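Local coordinates for glycoside hydrolase (Streptococcus pneumoniae serotype 4, PDB 6ORH), which probably hydrolyses alpha-L-fucosidic bonds, releasing fucose from host-derived carbohydrate antigens, at residues G103-L106 with L107-Q111; E276-V279 with E280-F283; S358-D361 with L362-L366. The protein carries 2 engineered substitutions. All coordinates share one frame; numbering follows the deposited sequence. Where two conformers were deposited one is given.

Interaction 1: residues G103-L106 with L107-Q111; sequences GDLL and LEVSQ
The carboxylate of Asp104 is the flat group that meets Leu107. The backbone N of Leu107 stands above the carboxylate plane, 68° out of it, and gives its hydrogen to Asp104 OD1 at 2.9 Å. The bond is fairly straight, 162° at the hydrogen. CB of Leu107 lies close to the same group, 3.4 Å from Asp104 CG, and the two side chains cross at about a right angle. Asp104 CG is anti to its own N (chi1 179°), which swings the carboxylate forward to the first turn of the helix. The other oxygen, OD2, is hydrogen-bonded to the hydroxyl of Tyr159, so the carboxylate is held at both oxygens.

Glu108 N makes the next bond of the turn, donating to Asp104 O at 3.0 Å, in the carbonyl plane. Beyond CG the Glu108 chain runs extended to OE2, which receives a hydrogen bond from a water. That water in turn accepts from Asp104 N at 2.9 Å. OE2 also makes a salt bridge with Arg99 and thus has two partners, the water and the arginine.

One turn on, Leu106 O takes two hydrogen bonds from Ser110, one from N and one from OG, the latter at 2.7 Å. They arrive from opposite faces of the carbonyl plane. Ser110 OG also accepts from Gly160 N, which ties the helix to the loop holding Gly160. Leu105 CD1 meets Val109 CG2 at 4.1 Å. Both residues pack on Trp59 of helix 56-65, and Val109 also reaches strand 70-74. The arrangement is an aspartate N-cap, here starting helix 105-116, which lies between strands 70-74 and 119-124 in the sequence of the catalytic TIM barrel.

Interaction 2: residues E276-V279 with E280-F283; sequences EELV and EIYF
This is a contact between successive turns of one helix, 275-284, in the barrel part of the chain. Four backbone bonds from residue i+4 to residue i hold it together. Phe283 N donates to Val279 O at 3.0 Å, and Ile281 N to Glu277 O at a nearly straight 171°.

Val279 and Phe283 make the main side-chain pair. They lie side by side and point the same way. CG1 of Val279 sits at the edge of the phenyl ring, in its plane, 3.8 Å from Phe283 CD2. Val279 CG1 is anti to the backbone N (chi1 163°), which turns this methyl to the ring edge. Both residues pack on Tyr318 of helix 306-322, and the Phe283 ring also makes a cation-pi contact with Arg420.

The helix is the middle element of a beta-alpha-beta unit, strand 250-259, helix 275-284 and strand 292-295, the repeating crossover of a TIM barrel. Leu278 and Ile281 form the side turned to the barrel strand. They touch Leu294 and Leu292, and they approach each other loosely, 4.5 Å from Leu278 CD2 to Ile281 CD1.

Glu280 bends at chi2 (-54°), which turns OE1 toward a water that also meets Glu276 O. The water donates to Glu280 OE1 at 2.6 Å and also to Glu276 O, a carbonyl that already accepts from Glu280 N. OE1 has a salt bridge to Arg420 as well. In the conformer given, Glu276 packs on Glu276 of the second subunit.

Interaction 3: residues S358-D361 with L362-L366; sequences SDAD and LPIQL
An ST turn and a cis-proline shape the loop that leads from strand 356-357 into strand 364-370, and Ile364 fills the inside of its bend. The loop leads from one five-stranded sheet to the other in the domain assigned to the F5/8 type C family, since the first strand belongs to one sheet and the second to the other.

Ser358 OG accepts a hydrogen bond from Ala360 N at 3.1 Å, with an angle of 159° at the hydrogen. This bond closes the ST turn and fixes the hydroxyl. The Ile364 side chain comes from across the loop, with its CD1 methyl 3.9 Å from Ser358 OG. That methyl lies nearer to a backbone oxygen, 3.5 Å from Ala360 O. Further back along the branch, Ile364 CG1 is 4.1 Å from Ala360 CB and 3.8 Å from Asp361 O. The isoleucine is thus surrounded on this side by a methyl, a hydroxyl and two carbonyl oxygens. Its CG1 is anti to the carbonyl carbon (chi1 -71°) and the chain then runs extended (chi2 168°), which carries CD1 to the serine.

The peptide bond before Pro363 is cis and bends the chain sharply. At this bend Asp361 O and Pro363 O lie 3.3 Å apart, two acceptors. Leu362 CD2 lies beside Ala360 O at 4.1 Å, and this leucine also touches Ser436.

Outside the loop, Ile364 packs on Trp356 and Pro336. Its backbone pairs with Ile433 of strand 428-436, which places it at the start of strand 364-370, an inner strand of its sheet. The loop crosses from one antiparallel sheet to the other, as connections do in the beta-sandwich of galactose-binding-like domains.

Overall arrangement
The three contacts follow one another along the chain and do not touch. Interactions 1 and 2 both belong to helices of the TIM barrel and have centres 31 Å apart. Interaction 3 lies in the beta-sandwich domain, 33 Å from interaction 2 and 53 Å from interaction 1 between centres. Interactions 1 and 2 lie away from the annotated sites, though the Ile281 side chain is about 13 Å from a bound galactose. In interaction 3 the Pro363 side chain is about 12 Å from a bound N-acetylglucosamine. The Ser358 side chain is about 12 Å from that of His346, a calcium ligand in a structure of this protein; no calcium is bound to this chain here.

Interaction 1: residues G103-L106 with L107-Q111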
loop_
_atom_site.group_PDB
_atom_site.type_symbol
_atom_site.label_atom_id
_atom_site.label_comp_id
_atom_site.label_asym_id
_atom_site.label_seq_id
_atom_site.Cartn_x
_atom_site.Cartn_y
_atom_site.Cartn_z
ATOM N N GLY A 103 29.432 9.142 -35.001
ATOM C CA GLY A 103 29.033 9.178 -33.594
ATOM C C GLY A 103 28.792 7.780 -33.035
ATOM O O GLY A 103 28.471 6.830 -33.756
ATOM N N ASP A 104 29.033 7.636 -31.728
ATOM C CA ASP A 104 28.779 6.364 -31.084
ATOM C C ASP A 104 28.341 6.670 -29.656
ATOM O O ASP A 104 29.186 6.972 -28.818
ATOM C CB ASP A 104 30.025 5.463 -31.153
ATOM C CG ASP A 104 29.852 4.107 -30.489
ATOM O OD1 ASP A 104 28.892 3.967 -29.700
ATOM O OD2 ASP A 104 30.668 3.202 -30.756
ATOM N N LEU A 105 27.021 6.623 -29.387
ATOM C CA LEU A 105 26.534 7.089 -28.092
ATOM C C LEU A 105 26.936 6.087 -27.013
ATOM O O LEU A 105 27.231 6.482 -25.891
ATOM C CB LEU A 105 25.013 7.287 -28.149
ATOM C CG LEU A 105 24.406 7.828 -26.852
ATOM C CD1 LEU A 105 24.979 9.216 -26.494
ATOM C CD2 LEU A 105 22.883 7.862 -26.963
ATOM N N LEU A 106 26.971 4.791 -27.363
ATOM C CA LEU A 106 27.380 3.792 -26.384
ATOM C C LEU A 106 28.829 4.027 -25.961
ATOM O O LEU A 106 29.134 3.911 -24.781
ATOM C CB LEU A 106 27.113 2.375 -26.913
ATOM C CG LEU A 106 27.506 1.235 -25.968
ATOM C CD1 LEU A 106 26.779 1.336 -24.633
ATOM C CD2 LEU A 106 27.212 -0.105 -26.614
ATOM N N LEU A 107 29.698 4.398 -26.924
ATOM C CA LEU A 107 31.078 4.714 -26.575
ATOM C C LEU A 107 31.143 5.963 -25.695
ATOM O O LEU A 107 31.866 5.960 -24.690
ATOM C CB LEU A 107 31.877 4.942 -27.863
ATOM C CG LEU A 107 33.362 5.230 -27.631
ATOM C CD1 LEU A 107 34.045 4.025 -27.009
ATOM C CD2 LEU A 107 34.032 5.573 -28.960
ATOM N N GLU A 108 30.444 7.044 -26.074
ATOM C CA GLU A 108 30.533 8.290 -25.314
ATOM C C GLU A 108 30.093 8.069 -23.866
ATOM O O GLU A 108 30.780 8.506 -22.937
ATOM C CB GLU A 108 29.752 9.434 -25.958
ATOM C CG GLU A 108 30.311 9.774 -27.333
ATOM C CD GLU A 108 29.800 11.078 -27.902
ATOM O OE1 GLU A 108 29.004 11.761 -27.242
ATOM O OE2 GLU A 108 30.203 11.401 -29.060
ATOM N N VAL A 109 28.980 7.339 -23.682
ATOM C CA VAL A 109 28.504 7.068 -22.327
ATOM C C VAL A 109 29.506 6.175 -21.593
ATOM O O VAL A 109 29.748 6.394 -20.407
ATOM C CB VAL A 109 27.072 6.479 -22.333
ATOM C CG1 VAL A 109 26.634 6.099 -20.913
ATOM C CG2 VAL A 109 26.079 7.490 -22.900
ATOM N N SER A 110 30.026 5.150 -22.287
ATOM C CA SER A 110 30.926 4.181 -21.683
ATOM C C SER A 110 32.214 4.858 -21.216
ATOM O O SER A 110 32.705 4.514 -20.149
ATOM C CB SER A 110 31.239 3.055 -22.654
ATOM O OG SER A 110 30.071 2.261 -22.884
ATOM N N GLN A 111 32.717 5.818 -22.003
ATOM C CA GLN A 111 33.948 6.509 -21.607
ATOM C C GLN A 111 33.726 7.244 -20.289
ATOM O O GLN A 111 34.569 7.144 -19.375
ATOM C CB GLN A 111 34.351 7.523 -22.673
ATOM C CG GLN A 111 34.932 6.843 -23.894
ATOM C CD GLN A 111 35.082 7.786 -25.060
ATOM O OE1 GLN A 111 34.394 8.806 -25.160
ATOM N NE2 GLN A 111 35.985 7.435 -25.961
HETATM O O HOH W 1 30.981 9.521 -30.813
#

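Interaction 2: residues E276-V279 with E280-F283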
loop_
_atom_site.group_PDB
_atom_site.type_symbol
_atom_site.label_atom_id
_atom_site.label_comp_id
_atom_site.label_asym_id
_atom_site.label_seq_id
_atom_site.Cartn_x
_atom_site.Cartn_y
_atom_site.Cartn_z
ATOM N N GLU A 276 8.256 15.293 -3.274
ATOM C CA GLU A 276 7.293 14.523 -2.498
ATOM C C GLU A 276 6.988 13.210 -3.220
ATOM O O GLU A 276 6.980 12.137 -2.607
ATOM C CB GLU A 276 6.005 15.327 -2.268
ATOM C CG GLU A 276 5.168 14.812 -1.110
ATOM C CD GLU A 276 4.213 15.834 -0.512
ATOM O OE1 GLU A 276 4.538 17.035 -0.576
ATOM O OE2 GLU A 276 3.150 15.427 0.011
ATOM N N GLU A 277 6.740 13.315 -4.526
ATOM C CA GLU A 277 6.391 12.148 -5.337
ATOM C C GLU A 277 7.573 11.171 -5.376
ATOM O O GLU A 277 7.380 9.952 -5.230
ATOM C CB GLU A 277 5.931 12.567 -6.732
ATOM C CG GLU A 277 4.502 13.105 -6.758
ATOM C CD GLU A 277 4.123 13.785 -8.066
ATOM O OE1 GLU A 277 2.909 13.847 -8.383
ATOM O OE2 GLU A 277 5.039 14.259 -8.782
ATOM N N LEU A 278 8.800 11.692 -5.529
ATOM C CA LEU A 278 9.933 10.778 -5.601
ATOM C C LEU A 278 10.158 10.083 -4.269
ATOM O O LEU A 278 10.622 8.941 -4.229
ATOM C CB LEU A 278 11.198 11.526 -6.054
ATOM C CG LEU A 278 11.173 11.980 -7.504
ATOM C CD1 LEU A 278 12.389 12.877 -7.782
ATOM C CD2 LEU A 278 11.152 10.785 -8.457
ATOM N N VAL A 279 9.883 10.797 -3.165
ATOM C CA VAL A 279 10.055 10.235 -1.837
ATOM C C VAL A 279 9.070 9.086 -1.632
ATOM O O VAL A 279 9.457 8.057 -1.082
ATOM C CB VAL A 279 9.961 11.327 -0.738
ATOM C CG1 VAL A 279 9.733 10.706 0.632
ATOM C CG2 VAL A 279 11.237 12.167 -0.715
ATOM N N GLU A 280 7.820 9.231 -2.097
ATOM C CA GLU A 280 6.857 8.136 -1.998
ATOM C C GLU A 280 7.351 6.923 -2.783
ATOM O O GLU A 280 7.328 5.800 -2.256
ATOM C CB GLU A 280 5.441 8.535 -2.423
ATOM C CG GLU A 280 4.840 9.560 -1.455
ATOM C CD GLU A 280 4.864 9.125 -0.008
ATOM O OE1 GLU A 280 5.528 9.790 0.801
ATOM O OE2 GLU A 280 4.227 8.087 0.308
ATOM N N ILE A 281 7.814 7.172 -4.024
ATOM C CA ILE A 281 8.383 6.102 -4.837
ATOM C C ILE A 281 9.522 5.417 -4.074
ATOM O O ILE A 281 9.619 4.183 -4.058
ATOM C CB ILE A 281 8.804 6.666 -6.212
ATOM C CG1 ILE A 281 7.555 6.977 -7.049
ATOM C CG2 ILE A 281 9.747 5.691 -6.923
ATOM C CD1 ILE A 281 7.784 7.883 -8.251
ATOM N N TYR A 282 10.424 6.215 -3.479
ATOM C CA TYR A 282 11.588 5.671 -2.804
ATOM C C TYR A 282 11.159 4.712 -1.691
ATOM O O TYR A 282 11.665 3.587 -1.600
ATOM C CB TYR A 282 12.440 6.827 -2.266
ATOM C CG TYR A 282 13.726 6.375 -1.628
ATOM C CD1 TYR A 282 14.783 5.910 -2.401
ATOM C CD2 TYR A 282 13.886 6.393 -0.251
ATOM C CE1 TYR A 282 15.957 5.482 -1.810
ATOM C CE2 TYR A 282 15.066 5.999 0.356
ATOM C CZ TYR A 282 16.109 5.545 -0.436
ATOM O OH TYR A 282 17.282 5.171 0.135
ATOM N N PHE A 283 10.185 5.136 -0.867
ATOM C CA PHE A 283 9.790 4.272 0.238
ATOM C C PHE A 283 9.090 2.999 -0.239
ATOM O O PHE A 283 9.073 2.012 0.518
ATOM C CB PHE A 283 8.937 5.061 1.245
ATOM C CG PHE A 283 9.780 5.833 2.226
ATOM C CD1 PHE A 283 10.355 5.206 3.325
ATOM C CD2 PHE A 283 9.990 7.204 2.056
ATOM C CE1 PHE A 283 11.157 5.906 4.214
ATOM C CE2 PHE A 283 10.779 7.905 2.960
ATOM C CZ PHE A 283 11.371 7.264 4.036
HETATM O O HOH W 2 6.502 12.156 0.159
#

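Interaction 3: residues S358-D361 with L362-L366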
loop_
_atom_site.group_PDB
_atom_site.type_symbol
_atom_site.label_atom_id
_atom_site.label_comp_id
_atom_site.label_asym_id
_atom_site.label_seq_id
_atom_site.Cartn_x
_atom_site.Cartn_y
_atom_site.Cartn_z
ATOM N N SER A 358 17.158 -16.334 15.842
ATOM C CA SER A 358 16.525 -17.061 16.932
ATOM C C SER A 358 15.689 -18.212 16.380
ATOM O O SER A 358 14.947 -18.031 15.410
ATOM C CB SER A 358 15.668 -16.167 17.769
ATOM O OG SER A 358 15.073 -16.929 18.816
ATOM N N ASP A 359 15.797 -19.376 17.029
ATOM C CA ASP A 359 14.970 -20.528 16.704
ATOM C C ASP A 359 13.809 -20.632 17.697
ATOM O O ASP A 359 13.167 -21.678 17.797
ATOM C CB ASP A 359 15.820 -21.805 16.666
ATOM C CG ASP A 359 16.500 -22.095 17.995
ATOM O OD1 ASP A 359 16.428 -21.228 18.892
ATOM O OD2 ASP A 359 17.127 -23.166 18.117
ATOM N N ALA A 360 13.532 -19.554 18.441
ATOM C CA ALA A 360 12.445 -19.555 19.411
ATOM C C ALA A 360 11.100 -19.643 18.693
ATOM O O ALA A 360 11.010 -19.288 17.518
ATOM C CB ALA A 360 12.484 -18.317 20.270
ATOM N N ASP A 361 10.062 -20.084 19.410
ATOM C CA ASP A 361 8.714 -20.121 18.852
ATOM C C ASP A 361 8.239 -18.699 18.557
ATOM O O ASP A 361 8.479 -17.784 19.343
ATOM C CB ASP A 361 7.727 -20.726 19.857
ATOM C CG ASP A 361 7.922 -22.210 20.112
ATOM O OD1 ASP A 361 8.694 -22.841 19.372
ATOM O OD2 ASP A 361 7.279 -22.727 21.061
ATOM N N LEU A 362 7.502 -18.531 17.448
ATOM C CA LEU A 362 6.915 -17.231 17.161
ATOM C C LEU A 362 5.638 -17.066 17.981
ATOM O O LEU A 362 4.987 -18.067 18.315
ATOM C CB LEU A 362 6.630 -17.116 15.656
ATOM C CG LEU A 362 7.800 -17.311 14.685
ATOM C CD1 LEU A 362 7.398 -16.804 13.323
ATOM C CD2 LEU A 362 9.057 -16.583 15.107
ATOM N N PRO A 363 5.259 -15.827 18.370
ATOM C CA PRO A 363 5.996 -14.615 17.981
ATOM C C PRO A 363 7.314 -14.355 18.709
ATOM O O PRO A 363 7.478 -14.692 19.895
ATOM C CB PRO A 363 5.003 -13.490 18.283
ATOM C CG PRO A 363 4.191 -14.019 19.456
ATOM C CD PRO A 363 4.083 -15.512 19.206
ATOM N N ILE A 364 8.274 -13.785 17.967
ATOM C CA ILE A 364 9.541 -13.358 18.552
ATOM C C ILE A 364 9.528 -11.851 18.776
ATOM O O ILE A 364 9.295 -11.056 17.860
ATOM C CB ILE A 364 10.748 -13.840 17.718
ATOM C CG1 ILE A 364 10.959 -15.350 17.821
ATOM C CG2 ILE A 364 12.023 -13.079 18.124
ATOM C CD1 ILE A 364 11.927 -15.933 16.814
ATOM N N GLN A 365 9.836 -11.451 20.018
ATOM C CA GLN A 365 9.747 -10.054 20.374
ATOM C C GLN A 365 11.138 -9.543 20.726
ATOM O O GLN A 365 11.726 -10.015 21.704
ATOM C CB GLN A 365 8.796 -9.898 21.558
ATOM C CG GLN A 365 8.693 -8.464 22.046
ATOM C CD GLN A 365 7.512 -8.346 22.970
ATOM O OE1 GLN A 365 6.372 -8.598 22.576
ATOM N NE2 GLN A 365 7.790 -8.043 24.225
ATOM N N LEU A 366 11.645 -8.610 19.913
ATOM C CA LEU A 366 12.887 -7.894 20.203
ATOM C C LEU A 366 12.519 -6.526 20.766
ATOM O O LEU A 366 11.694 -5.816 20.197
ATOM C CB LEU A 366 13.700 -7.735 18.907
ATOM C CG LEU A 366 14.244 -9.029 18.318
ATOM C CD1 LEU A 366 14.657 -8.841 16.857
ATOM C CD2 LEU A 366 15.419 -9.517 19.169
#